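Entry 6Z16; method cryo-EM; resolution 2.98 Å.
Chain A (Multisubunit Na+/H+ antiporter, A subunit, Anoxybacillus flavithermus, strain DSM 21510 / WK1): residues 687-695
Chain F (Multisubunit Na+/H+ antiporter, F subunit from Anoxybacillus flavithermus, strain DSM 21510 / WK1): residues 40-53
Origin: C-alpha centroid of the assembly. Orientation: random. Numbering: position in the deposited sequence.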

ATOM      1  N   ALA A 687      -6.620 -34.879  23.281  1.00 40.62           N
ATOM      2  CA  ALA A 687      -6.582 -33.906  22.189  1.00 33.70           C
ATOM      3  C   ALA A 687      -6.192 -34.554  20.864  1.00 28.03           C
ATOM      4  O   ALA A 687      -6.718 -34.189  19.806  1.00 30.53           O
ATOM      5  N   LEU A 688      -5.282 -35.528  20.900  1.00 35.52           N
ATOM      6  CA  LEU A 688      -4.917 -36.215  19.662  1.00 38.35           C
ATOM      7  C   LEU A 688      -6.037 -37.133  19.170  1.00 35.89           C
ATOM      8  O   LEU A 688      -6.190 -37.320  17.956  1.00 32.55           O
ATOM      9  N   PHE A 689      -6.834 -37.696  20.085  1.00 45.47           N
ATOM     10  CA  PHE A 689      -8.072 -38.366  19.679  1.00 54.19           C
ATOM     11  C   PHE A 689      -9.041 -37.399  19.016  1.00 57.36           C
ATOM     12  O   PHE A 689      -9.712 -37.755  18.040  1.00 51.12           O
ATOM     13  N   PHE A 690      -9.157 -36.188  19.566  1.00 50.53           N
ATOM     14  CA  PHE A 690     -10.044 -35.176  18.995  1.00 41.04           C
ATOM     15  C   PHE A 690      -9.606 -34.780  17.591  1.00 47.35           C
ATOM     16  O   PHE A 690     -10.448 -34.544  16.718  1.00 40.80           O
ATOM     17  N   VAL A 691      -8.290 -34.694  17.366  1.00 53.43           N
ATOM     18  CA  VAL A 691      -7.757 -34.525  16.012  1.00 47.25           C
ATOM     19  C   VAL A 691      -8.148 -35.709  15.141  1.00 37.15           C
ATOM     20  O   VAL A 691      -8.642 -35.551  14.019  1.00 35.09           O
ATOM     21  N   LEU A 692      -7.971 -36.913  15.668  1.00 46.42           N
ATOM     22  CA  LEU A 692      -8.133 -38.121  14.877  1.00 51.31           C
ATOM     23  C   LEU A 692      -9.593 -38.492  14.650  1.00 47.35           C
ATOM     24  O   LEU A 692      -9.894 -39.181  13.671  1.00 35.55           O
ATOM     25  N   PHE A 693     -10.508 -38.039  15.510  1.00 56.77           N
ATOM     26  CA  PHE A 693     -11.934 -38.235  15.291  1.00 62.24           C
ATOM     27  C   PHE A 693     -12.618 -37.010  14.695  1.00 68.44           C
ATOM     28  O   PHE A 693     -13.831 -36.850  14.873  1.00 70.34           O
ATOM     29  N   ARG A 694     -11.850 -36.140  14.022  1.00 62.24           N
ATOM     30  CA  ARG A 694     -12.351 -35.047  13.175  1.00 48.48           C
ATOM     31  C   ARG A 694     -13.078 -33.977  13.996  1.00 42.37           C
ATOM     32  O   ARG A 694     -14.213 -33.610  13.700  1.00 48.83           O
ATOM     33  N   ALA A 695     -12.404 -33.462  15.023  1.00 40.70           N
ATOM     34  CA  ALA A 695     -12.947 -32.417  15.890  1.00 36.69           C
ATOM     35  C   ALA A 695     -11.892 -31.346  16.135  1.00 47.86           C
ATOM     36  O   ALA A 695     -11.129 -31.426  17.106  1.00 49.94           O
TER
ATOM     37  N   THR F  40       7.194 -33.020  18.115  1.00 48.48           N
ATOM     38  CA  THR F  40       6.928 -34.226  17.340  1.00 56.81           C
ATOM     39  C   THR F  40       5.429 -34.490  17.213  1.00 63.80           C
ATOM     40  O   THR F  40       4.970 -34.967  16.166  1.00 66.22           O
ATOM     41  N   LEU F  41       4.656 -34.155  18.253  1.00 66.26           N
ATOM     42  CA  LEU F  41       3.199 -34.230  18.166  1.00 67.17           C
ATOM     43  C   LEU F  41       2.651 -33.281  17.106  1.00 57.70           C
ATOM     44  O   LEU F  41       1.708 -33.626  16.383  1.00 50.57           O
ATOM     45  N   ALA F  42       3.243 -32.088  16.995  1.00 62.46           N
ATOM     46  CA  ALA F  42       2.856 -31.152  15.936  1.00 61.04           C
ATOM     47  C   ALA F  42       3.139 -31.728  14.550  1.00 53.58           C
ATOM     48  O   ALA F  42       2.337 -31.562  13.617  1.00 53.33           O
ATOM     49  N   GLY F  43       4.262 -32.434  14.410  1.00 48.86           N
ATOM     50  CA  GLY F  43       4.543 -33.110  13.149  1.00 49.23           C
ATOM     51  C   GLY F  43       3.566 -34.225  12.822  1.00 51.30           C
ATOM     52  O   GLY F  43       3.181 -34.408  11.660  1.00 44.92           O
ATOM     53  N   ILE F  44       3.161 -34.985  13.844  1.00 52.73           N
ATOM     54  CA  ILE F  44       2.171 -36.046  13.664  1.00 51.43           C
ATOM     55  C   ILE F  44       0.835 -35.462  13.224  1.00 54.62           C
ATOM     56  O   ILE F  44       0.155 -36.023  12.352  1.00 48.20           O
ATOM     57  N   VAL F  45       0.464 -34.304  13.779  1.00 54.71           N
ATOM     58  CA  VAL F  45      -0.783 -33.648  13.383  1.00 54.83           C
ATOM     59  C   VAL F  45      -0.709 -33.171  11.934  1.00 55.21           C
ATOM     60  O   VAL F  45      -1.677 -33.315  11.175  1.00 48.69           O
ATOM     61  N   ALA F  46       0.456 -32.658  11.513  1.00 54.26           N
ATOM     62  CA  ALA F  46       0.637 -32.253  10.116  1.00 50.21           C
ATOM     63  C   ALA F  46       0.507 -33.431   9.152  1.00 52.38           C
ATOM     64  O   ALA F  46      -0.160 -33.327   8.110  1.00 44.11           O
ATOM     65  N   ILE F  47       1.095 -34.576   9.500  1.00 55.22           N
ATOM     66  CA  ILE F  47       1.057 -35.708   8.578  1.00 56.73           C
ATOM     67  C   ILE F  47      -0.322 -36.365   8.564  1.00 64.37           C
ATOM     68  O   ILE F  47      -0.814 -36.781   7.506  1.00 55.74           O
ATOM     69  N   VAL F  48      -1.008 -36.410   9.711  1.00 65.61           N
ATOM     70  CA  VAL F  48      -2.349 -36.985   9.697  1.00 65.00           C
ATOM     71  C   VAL F  48      -3.346 -36.023   9.051  1.00 62.32           C
ATOM     72  O   VAL F  48      -4.367 -36.463   8.512  1.00 61.41           O
ATOM     73  N   SER F  49      -3.044 -34.721   9.026  1.00 56.07           N
ATOM     74  CA  SER F  49      -3.864 -33.803   8.249  1.00 49.55           C
ATOM     75  C   SER F  49      -3.634 -33.984   6.759  1.00 51.56           C
ATOM     76  O   SER F  49      -4.563 -33.796   5.967  1.00 51.88           O
ATOM     77  N   MET F  50      -2.409 -34.335   6.355  1.00 54.52           N
ATOM     78  CA  MET F  50      -2.203 -34.720   4.959  1.00 53.60           C
ATOM     79  C   MET F  50      -2.900 -36.033   4.616  1.00 52.55           C
ATOM     80  O   MET F  50      -3.341 -36.215   3.476  1.00 44.90           O
ATOM     81  N   LEU F  51      -2.989 -36.959   5.574  1.00 60.99           N
ATOM     82  CA  LEU F  51      -3.687 -38.223   5.331  1.00 65.51           C
ATOM     83  C   LEU F  51      -5.188 -38.017   5.189  1.00 78.04           C
ATOM     84  O   LEU F  51      -5.816 -38.570   4.279  1.00 79.93           O
ATOM     85  N   LEU F  52      -5.785 -37.232   6.086  1.00 84.53           N
ATOM     86  CA  LEU F  52      -7.226 -37.008   6.067  1.00 85.95           C
ATOM     87  C   LEU F  52      -7.676 -36.071   4.955  1.00 83.48           C
ATOM     88  O   LEU F  52      -8.888 -35.923   4.767  1.00 79.91           O
ATOM     89  N   ASN F  53      -6.728 -35.445   4.243  1.00 85.67           N
ATOM     90  CA  ASN F  53      -6.972 -34.541   3.112  1.00 80.22           C
ATOM     91  C   ASN F  53      -7.818 -33.344   3.541  1.00 78.15           C
ATOM     92  O   ASN F  53      -8.763 -32.942   2.861  1.00 83.09           O
TER

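Two helices, 687-692 of chain A and 40-52 of chain F, run in nearly the same direction, 15° apart, with axes that come no closer than 11.1 Å. That spacing sets the first rule of the contact: the backbones stay well separated, and branched aliphatic side chains must fill the space between them. The nearest CA atoms confirm it, with Val A691 and Val F45 at 7.5 Å and Leu A692 and Val F48 at 7.8 Å. Because the helices are almost parallel, the contacts can follow each other turn after turn along both chains, and together the two stretches bury 365 Å².

The apolar packing begins with Leu A688. Its CA-to-CB bond points toward chain F, and its rotamer is chi1 t and chi2 p. Both methyls of Leu A688 touch CD1 of Leu F41, CD2 at 3.8 Å and CD1 at 3.9 Å, and CD1 of Leu A688 also reaches CG2 of Val F45 at 4.2 Å. Leu F41 uses the same t, p rotamer; its CA-to-CB bond leaves sideways, but the end of the side chain comes nearer. One helical turn on from Leu A688, Val A691 also points toward chain F, with chi1 t. Here a single methyl serves two neighbours: CG1 of Val A691 is 4.1 Å from CG1 of Val F48 and 4.4 Å from CG1 of Val F45. Val F45, chi1 t, has its CA-to-CB bond sideways and touches both Leu A688 and Val A691; its CG2 serves Leu A688, and both methyls lie near CG1 of Val A691. Val F48 points toward chain A with chi1 p and divides its methyls, since its CG2 is 4.1 Å from CD1 of Leu A692. Leu A692 starts sideways, and its t, p rotamer brings its end nearer. Ile F44, chi1 m and chi2 t, points toward chain A but its CG2 stays 4.7 Å from CD1 of Leu A688, a looser neighbour to the row.

Toward the C-terminal end of the chain A helix and just beyond it, the character of the contact changes. Leu F52, chi1 m and chi2 t, points toward chain A and is covered more than any other residue here. Its CD1 is 4.3 Å from the backbone O of Val A691, and its CD2 is 3.5 Å from NH2 of Arg A694. The arginine leaves its backbone sideways and extends through chi1 m, chi2 p and chi3 t, so that its end comes nearer to chain F. The leucine methyl meets the guanidinium at its edge, near its plane, a van der Waals contact rather than a stack on its face.

No hydrogen bond crosses between the stretches, so polar groups do not pin their register; the fit of the side chains carries the direct contact. Two polar side chains of chain F have partners other than chain A's stretch. OG of Ser F49 donates a very short hydrogen bond, 2.5 Å, to O of Ala F46 within its own helix, and OG1 of Thr F40 is hydrogen-bonded elsewhere in the structure.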

ATOM      1  CB  ALA A 687      -5.619 -32.775  22.531  1.00 25.43           C
ATOM      2  CB  LEU A 688      -3.610 -36.981  19.856  1.00 47.49           C
ATOM      3  CG  LEU A 688      -2.980 -37.632  18.625  1.00 56.68           C
ATOM      4  CD1 LEU A 688      -2.700 -36.594  17.557  1.00 45.22           C
ATOM      5  CD2 LEU A 688      -1.699 -38.337  19.016  1.00 57.03           C
ATOM      6  CB  PHE A 689      -8.781 -39.020  20.866  1.00 59.28           C
ATOM      7  CG  PHE A 689      -8.245 -40.361  21.254  1.00 63.01           C
ATOM      8  CD1 PHE A 689      -8.417 -41.446  20.416  1.00 55.42           C
ATOM      9  CD2 PHE A 689      -7.667 -40.564  22.493  1.00 65.50           C
ATOM     10  CE1 PHE A 689      -7.963 -42.693  20.769  1.00 53.30           C
ATOM     11  CE2 PHE A 689      -7.216 -41.810  22.858  1.00 65.18           C
ATOM     12  CZ  PHE A 689      -7.368 -42.876  21.995  1.00 65.30           C
ATOM     13  CB  PHE A 690     -10.089 -33.954  19.906  1.00 36.98           C
ATOM     14  CG  PHE A 690     -10.891 -34.153  21.159  1.00 37.74           C
ATOM     15  CD1 PHE A 690     -11.870 -35.130  21.229  1.00 37.13           C
ATOM     16  CD2 PHE A 690     -10.652 -33.367  22.274  1.00 36.39           C
ATOM     17  CE1 PHE A 690     -12.604 -35.309  22.381  1.00 39.19           C
ATOM     18  CE2 PHE A 690     -11.378 -33.544  23.427  1.00 36.57           C
ATOM     19  CZ  PHE A 690     -12.354 -34.515  23.482  1.00 39.95           C
ATOM     20  CB  VAL A 691      -6.227 -34.356  16.049  1.00 47.88           C
ATOM     21  CG1 VAL A 691      -5.661 -34.358  14.649  1.00 49.26           C
ATOM     22  CG2 VAL A 691      -5.836 -33.083  16.755  1.00 44.16           C
ATOM     23  CB  LEU A 692      -7.371 -39.249  15.566  1.00 57.02           C
ATOM     24  CG  LEU A 692      -7.154 -40.594  14.901  1.00 59.27           C
ATOM     25  CD1 LEU A 692      -6.435 -40.401  13.591  1.00 55.33           C
ATOM     26  CD2 LEU A 692      -6.309 -41.409  15.846  1.00 66.10           C
ATOM     27  CB  PHE A 693     -12.644 -38.636  16.582  1.00 69.00           C
ATOM     28  CG  PHE A 693     -12.304 -40.010  17.055  1.00 90.69           C
ATOM     29  CD1 PHE A 693     -12.671 -41.114  16.308  1.00 85.48           C
ATOM     30  CD2 PHE A 693     -11.690 -40.208  18.277  1.00 92.42           C
ATOM     31  CE1 PHE A 693     -12.377 -42.382  16.742  1.00 77.93           C
ATOM     32  CE2 PHE A 693     -11.403 -41.477  18.717  1.00 85.82           C
ATOM     33  CZ  PHE A 693     -11.746 -42.565  17.950  1.00 81.14           C
ATOM     34  CB  ARG A 694     -13.247 -35.569  12.040  1.00 55.31           C
ATOM     35  CG  ARG A 694     -12.538 -36.214  10.847  1.00 62.51           C
ATOM     36  CD  ARG A 694     -12.088 -37.640  11.135  1.00 67.67           C
ATOM     37  NE  ARG A 694     -11.565 -38.323   9.961  1.00 75.52           N
ATOM     38  CZ  ARG A 694     -12.314 -39.057   9.150  1.00 73.43           C
ATOM     39  NH1 ARG A 694     -13.602 -39.193   9.404  1.00 71.25           N
ATOM     40  NH2 ARG A 694     -11.781 -39.658   8.097  1.00 69.75           N
ATOM     41  CB  ALA A 695     -13.432 -33.002  17.212  1.00 22.38           C
TER
ATOM     42  CB  THR F  40       7.640 -35.409  17.995  1.00 70.77           C
ATOM     43  OG1 THR F  40       9.019 -35.075  18.182  1.00 73.37           O
ATOM     44  CG2 THR F  40       7.571 -36.642  17.117  1.00 75.63           C
ATOM     45  CB  LEU F  41       2.582 -33.921  19.531  1.00 75.92           C
ATOM     46  CG  LEU F  41       1.059 -33.890  19.636  1.00 83.18           C
ATOM     47  CD1 LEU F  41       0.471 -35.237  19.285  1.00 87.27           C
ATOM     48  CD2 LEU F  41       0.639 -33.466  21.029  1.00 86.08           C
ATOM     49  CB  ALA F  42       3.582 -29.821  16.115  1.00 47.84           C
ATOM     50  CB  ILE F  44       2.046 -36.876  14.957  1.00 44.64           C
ATOM     51  CG1 ILE F  44       3.342 -37.636  15.216  1.00 41.93           C
ATOM     52  CG2 ILE F  44       0.902 -37.868  14.889  1.00 40.22           C
ATOM     53  CD1 ILE F  44       3.402 -38.276  16.557  1.00 40.04           C
ATOM     54  CB  VAL F  45      -1.114 -32.503  14.358  1.00 46.91           C
ATOM     55  CG1 VAL F  45      -2.306 -31.698  13.879  1.00 42.89           C
ATOM     56  CG2 VAL F  45      -1.426 -33.067  15.715  1.00 35.99           C
ATOM     57  CB  ALA F  46       1.996 -31.579   9.941  1.00 38.31           C
ATOM     58  CB  ILE F  47       2.189 -36.695   8.907  1.00 48.60           C
ATOM     59  CG1 ILE F  47       3.521 -36.021   8.613  1.00 54.84           C
ATOM     60  CG2 ILE F  47       2.109 -37.954   8.073  1.00 48.98           C
ATOM     61  CD1 ILE F  47       4.698 -36.827   8.999  1.00 57.24           C
ATOM     62  CB  VAL F  48      -2.772 -37.415  11.118  1.00 65.57           C
ATOM     63  CG1 VAL F  48      -3.118 -36.232  11.992  1.00 77.95           C
ATOM     64  CG2 VAL F  48      -3.909 -38.424  11.073  1.00 74.63           C
ATOM     65  CB  SER F  49      -3.574 -32.364   8.662  1.00 37.27           C
ATOM     66  OG  SER F  49      -2.257 -31.998   8.308  1.00 44.40           O
ATOM     67  CB  MET F  50      -0.719 -34.829   4.634  1.00 53.89           C
ATOM     68  CG  MET F  50      -0.016 -33.515   4.457  1.00 65.26           C
ATOM     69  SD  MET F  50       1.671 -33.760   3.891  1.00 73.01           S
ATOM     70  CE  MET F  50       2.474 -34.233   5.413  1.00 74.35           C
ATOM     71  CB  LEU F  51      -3.416 -39.219   6.452  1.00 60.44           C
ATOM     72  CG  LEU F  51      -2.087 -39.949   6.520  1.00 61.49           C
ATOM     73  CD1 LEU F  51      -2.075 -40.751   7.778  1.00 62.18           C
ATOM     74  CD2 LEU F  51      -1.976 -40.871   5.332  1.00 59.94           C
ATOM     75  CB  LEU F  52      -7.685 -36.457   7.418  1.00 88.38           C
ATOM     76  CG  LEU F  52      -7.549 -37.422   8.593  1.00 87.97           C
ATOM     77  CD1 LEU F  52      -7.866 -36.736   9.908  1.00 85.82           C
ATOM     78  CD2 LEU F  52      -8.442 -38.622   8.380  1.00 86.40           C
ATOM     79  CB  ASN F  53      -7.603 -35.284   1.926  1.00 87.40           C
ATOM     80  CG  ASN F  53      -7.443 -34.543   0.615  1.00 93.70           C
ATOM     81  OD1 ASN F  53      -6.865 -33.461   0.569  1.00 88.84           O
ATOM     82  ND2 ASN F  53      -7.957 -35.125  -0.460  1.00 99.07           N
TER